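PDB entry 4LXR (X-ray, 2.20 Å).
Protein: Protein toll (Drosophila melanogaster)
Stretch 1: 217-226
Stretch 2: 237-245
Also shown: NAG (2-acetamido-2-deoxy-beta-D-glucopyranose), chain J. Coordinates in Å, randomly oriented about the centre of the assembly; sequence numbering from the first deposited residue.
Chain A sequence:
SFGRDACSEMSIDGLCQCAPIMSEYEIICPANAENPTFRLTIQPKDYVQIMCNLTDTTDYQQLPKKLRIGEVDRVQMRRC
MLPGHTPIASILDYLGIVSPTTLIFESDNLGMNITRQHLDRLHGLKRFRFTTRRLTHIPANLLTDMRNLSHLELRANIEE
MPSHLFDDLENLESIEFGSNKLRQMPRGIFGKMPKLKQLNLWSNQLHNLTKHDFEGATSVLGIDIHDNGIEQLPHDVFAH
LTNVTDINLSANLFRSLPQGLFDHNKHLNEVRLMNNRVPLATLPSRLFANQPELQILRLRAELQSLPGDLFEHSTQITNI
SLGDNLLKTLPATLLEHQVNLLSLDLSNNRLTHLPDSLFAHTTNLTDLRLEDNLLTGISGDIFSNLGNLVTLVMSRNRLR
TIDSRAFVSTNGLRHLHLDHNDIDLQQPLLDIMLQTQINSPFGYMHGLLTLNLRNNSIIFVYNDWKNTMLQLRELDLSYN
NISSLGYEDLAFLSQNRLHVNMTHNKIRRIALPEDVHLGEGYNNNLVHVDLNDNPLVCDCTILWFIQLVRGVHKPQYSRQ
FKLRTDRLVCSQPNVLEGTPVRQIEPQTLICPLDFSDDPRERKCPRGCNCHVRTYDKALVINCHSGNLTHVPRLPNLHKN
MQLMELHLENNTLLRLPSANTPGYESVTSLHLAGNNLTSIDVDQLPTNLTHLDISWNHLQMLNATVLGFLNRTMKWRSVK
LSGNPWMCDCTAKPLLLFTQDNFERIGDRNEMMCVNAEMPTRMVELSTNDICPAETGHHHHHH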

# COMPACT_ATOMS: atom_id res chain seq x y z
N ALA A 217 14.40 22.89 -39.96
CA ALA A 217 13.58 22.70 -38.75
C ALA A 217 14.13 23.39 -37.50
O ALA A 217 14.08 22.83 -36.41
CB ALA A 217 13.36 21.21 -38.49
N THR A 218 14.63 24.61 -37.64
CA THR A 218 15.26 25.34 -36.54
C THR A 218 14.30 25.81 -35.46
O THR A 218 14.71 26.22 -34.38
CB THR A 218 16.01 26.60 -37.04
OG1 THR A 218 15.14 27.36 -37.89
CG2 THR A 218 17.27 26.21 -37.81
N SER A 219 13.01 25.80 -35.77
CA SER A 219 12.03 26.22 -34.79
C SER A 219 11.68 25.06 -33.84
O SER A 219 11.10 25.28 -32.77
CB SER A 219 10.77 26.69 -35.51
OG SER A 219 10.14 25.61 -36.18
N VAL A 220 12.03 23.84 -34.24
CA VAL A 220 11.51 22.65 -33.57
C VAL A 220 12.08 22.48 -32.15
O VAL A 220 13.29 22.45 -31.95
CB VAL A 220 11.71 21.36 -34.42
CG1 VAL A 220 11.39 20.07 -33.59
CG2 VAL A 220 10.85 21.41 -35.67
N LEU A 221 11.19 22.35 -31.17
CA LEU A 221 11.59 22.25 -29.77
C LEU A 221 11.48 20.82 -29.28
O LEU A 221 12.20 20.42 -28.36
CB LEU A 221 10.73 23.19 -28.90
CG LEU A 221 10.77 24.67 -29.32
CD1 LEU A 221 9.88 25.49 -28.40
CD2 LEU A 221 12.19 25.20 -29.29
N GLY A 222 10.59 20.06 -29.89
CA GLY A 222 10.37 18.68 -29.47
C GLY A 222 10.27 17.72 -30.64
O GLY A 222 9.51 17.94 -31.59
N ILE A 223 11.05 16.64 -30.57
CA ILE A 223 10.89 15.55 -31.53
C ILE A 223 10.77 14.20 -30.82
O ILE A 223 11.59 13.84 -29.96
CB ILE A 223 12.00 15.51 -32.59
CG1 ILE A 223 11.75 14.33 -33.53
CG2 ILE A 223 13.40 15.39 -31.96
CD1 ILE A 223 12.77 14.22 -34.62
N ASP A 224 9.73 13.46 -31.17
CA ASP A 224 9.48 12.20 -30.50
C ASP A 224 9.36 11.11 -31.53
O ASP A 224 8.42 11.08 -32.29
CB ASP A 224 8.20 12.30 -29.66
CG ASP A 224 7.95 11.05 -28.82
OD1 ASP A 224 8.44 9.96 -29.18
OD2 ASP A 224 7.24 11.16 -27.80
N ILE A 225 10.34 10.21 -31.52
CA ILE A 225 10.39 9.12 -32.47
C ILE A 225 10.47 7.78 -31.77
O ILE A 225 11.04 6.83 -32.30
CB ILE A 225 11.58 9.27 -33.47
CG1 ILE A 225 12.91 9.50 -32.74
CG2 ILE A 225 11.32 10.43 -34.44
CD1 ILE A 225 14.13 9.60 -33.69
N HIS A 226 9.88 7.70 -30.57
CA HIS A 226 9.82 6.43 -29.87
C HIS A 226 9.05 5.36 -30.64
O HIS A 226 8.18 5.69 -31.45
CB HIS A 226 9.36 6.59 -28.40
CG HIS A 226 7.87 6.71 -28.19
ND1 HIS A 226 7.24 7.92 -28.00
CD2 HIS A 226 6.92 5.76 -28.00
CE1 HIS A 226 5.95 7.72 -27.78
NE2 HIS A 226 5.73 6.42 -27.77
N VAL A 237 22.22 12.95 -37.42
CA VAL A 237 20.79 12.95 -37.77
C VAL A 237 20.04 14.18 -37.27
O VAL A 237 19.07 14.62 -37.90
CB VAL A 237 20.05 11.68 -37.26
CG1 VAL A 237 20.06 11.59 -35.72
CG2 VAL A 237 18.61 11.65 -37.80
N PHE A 238 20.48 14.74 -36.14
CA PHE A 238 19.78 15.86 -35.50
C PHE A 238 20.51 17.19 -35.70
O PHE A 238 20.19 18.19 -35.06
CB PHE A 238 19.62 15.59 -33.99
CG PHE A 238 18.85 14.32 -33.65
CD1 PHE A 238 17.61 14.07 -34.21
CD2 PHE A 238 19.37 13.41 -32.74
CE1 PHE A 238 16.90 12.91 -33.88
CE2 PHE A 238 18.68 12.24 -32.41
CZ PHE A 238 17.45 11.99 -32.98
N ALA A 239 21.51 17.21 -36.59
CA ALA A 239 22.34 18.40 -36.78
C ALA A 239 21.56 19.69 -37.03
O ALA A 239 21.99 20.76 -36.60
CB ALA A 239 23.35 18.18 -37.88
N HIS A 240 20.44 19.60 -37.73
CA HIS A 240 19.69 20.81 -38.07
C HIS A 240 18.72 21.25 -36.97
O HIS A 240 18.22 22.37 -37.00
CB HIS A 240 18.94 20.61 -39.39
CG HIS A 240 19.84 20.61 -40.59
ND1 HIS A 240 19.64 19.77 -41.66
CD2 HIS A 240 20.92 21.36 -40.89
CE1 HIS A 240 20.57 20.00 -42.57
NE2 HIS A 240 21.37 20.96 -42.12
N LEU A 241 18.46 20.37 -36.02
CA LEU A 241 17.55 20.68 -34.91
C LEU A 241 18.29 21.44 -33.82
O LEU A 241 18.39 20.96 -32.70
CB LEU A 241 16.95 19.39 -34.34
CG LEU A 241 16.09 18.58 -35.31
CD1 LEU A 241 15.73 17.20 -34.75
CD2 LEU A 241 14.82 19.35 -35.66
N THR A 242 18.81 22.61 -34.15
CA THR A 242 19.70 23.32 -33.23
C THR A 242 19.01 23.87 -31.99
O THR A 242 19.66 24.10 -30.98
CB THR A 242 20.47 24.45 -33.93
OG1 THR A 242 19.55 25.32 -34.59
CG2 THR A 242 21.44 23.87 -34.95
N ASN A 243 17.70 24.08 -32.07
CA ASN A 243 16.95 24.60 -30.94
C ASN A 243 16.14 23.53 -30.17
O ASN A 243 15.37 23.86 -29.26
CB ASN A 243 16.04 25.74 -31.39
CG ASN A 243 16.82 26.99 -31.77
OD1 ASN A 243 17.79 27.34 -31.12
ND2 ASN A 243 16.40 27.65 -32.85
N VAL A 244 16.30 22.27 -30.54
CA VAL A 244 15.52 21.21 -29.90
C VAL A 244 15.83 21.11 -28.39
O VAL A 244 16.98 21.22 -27.97
CB VAL A 244 15.68 19.85 -30.62
CG1 VAL A 244 17.07 19.21 -30.35
CG2 VAL A 244 14.56 18.91 -30.22
N THR A 245 14.79 20.97 -27.58
CA THR A 245 14.96 20.84 -26.13
C THR A 245 14.53 19.47 -25.59
O THR A 245 14.93 19.07 -24.50
CB THR A 245 14.18 21.91 -25.39
OG1 THR A 245 12.77 21.66 -25.52
CG2 THR A 245 14.52 23.32 -25.94
C1 NAG J . 17.31 28.70 -33.25
C2 NAG J . 17.43 30.00 -32.47
C3 NAG J . 18.19 31.04 -33.29
C4 NAG J . 19.56 30.48 -33.64
C5 NAG J . 19.41 29.16 -34.39
C6 NAG J . 20.73 28.49 -34.68
C7 NAG J . 15.79 30.61 -30.77
C8 NAG J . 14.42 31.13 -30.49
N2 NAG J . 16.13 30.50 -32.06
O3 NAG J . 18.31 32.24 -32.54
O4 NAG J . 20.31 31.40 -34.43
O5 NAG J . 18.63 28.22 -33.61
O6 NAG J . 20.64 27.66 -35.84
O7 NAG J . 16.57 30.29 -29.87
O HOH W 1 15.51 22.97 -33.49

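The contact between stretches 217-226 and 237-245 of Protein toll is a packing of two neighbouring segments of one chain, the first a turn leading into a short strand (222-224), the second without regular helix or strand, in which buried apolar side chains pack together while a few directed hydrogen bonds, a bridging water and a glycosylated asparagine link the backbones. It illustrates a general principle of repeat architectures: where neighbouring segments lack continuous strand pairing, carbonyls in and just after a turn can accept bonds from the neighbouring segment.

Type I turns set the stage. One runs from Ala-217 to Val-220 in the first stretch; in the second, a turn from Phe-238 to Leu-241 leads directly into another from Leu-241 to Val-244. The two stretches come close near the ends of the turns at Val-220 and Val-244, where the CA atoms of Leu-221 and Val-244 are 4.1 Å apart. Here the main chain makes its direct link: Thr-245 N donates to Leu-221 O at 2.8 Å, with an N-H...O angle of 161°, close to linear. One residue earlier the pattern changes. Val-244 N lies 3.3 Å from Val-220 O, but the angle is poor and no hydrogen bond results; Val-244 N instead bonds to Leu-241 O within its own turn, also at 3.3 Å. Val-220 O is not left idle, since Val-244 CA approaches it at 3.3 Å in a CA-H...O contact.

Water 1 supplies a further polar connection. Water 1 accepts from Asn-243 N at 2.8 Å and donates to Val-220 O at 2.8 Å and to Ala-217 O at 3.3 Å, so a single molecule ties the second stretch to two carbonyls of the first stretch's turn.

Asn-243 adds the side-chain anchor. Its CA-to-CB bond points toward the first stretch, and Asn-243 ND2 donates to Thr-218 O at 2.7 Å with an angle of 143°. Asn-243 ND2 is also covalently bound to C1 of the NAG at 1.4 Å. As a glycosidic amide, the nitrogen retains one hydrogen, which is enough for this bond, so carrying the sugar and contacting the neighbouring turn are compatible. Thr-242 gives the sugar a second hold: Thr-242 OG1 and NAG O6 are hydrogen-bonded at 2.9 Å.

The apolar layer centres on Leu-241, whose side-chain end comes nearer the first stretch than its sideways CA-to-CB bond would suggest. Leu-241 CD2 packs 3.7 Å from Ala-217 CB and 3.9 Å from Val-220 CB, while Leu-241 CD1 lies 4.1 Å from Ile-223 CG2. Ile-223 CG2 is also 4.1 Å from Val-244 CG2, so the Ile-223 methyl touches both residues. Ile-223 and Ile-225, alternate residues whose CA-to-CB bonds both point toward the second stretch, also reach Phe-238: Ile-225 CD1 sits at the edge of the ring, 4.2 Å from Phe-238 CZ, and Ile-223 CD1 is 4.4 Å from Phe-238 CE1. The intervening Asp-224 takes no part, its carboxylate accepting instead from the backbone and ring nitrogens of His-226.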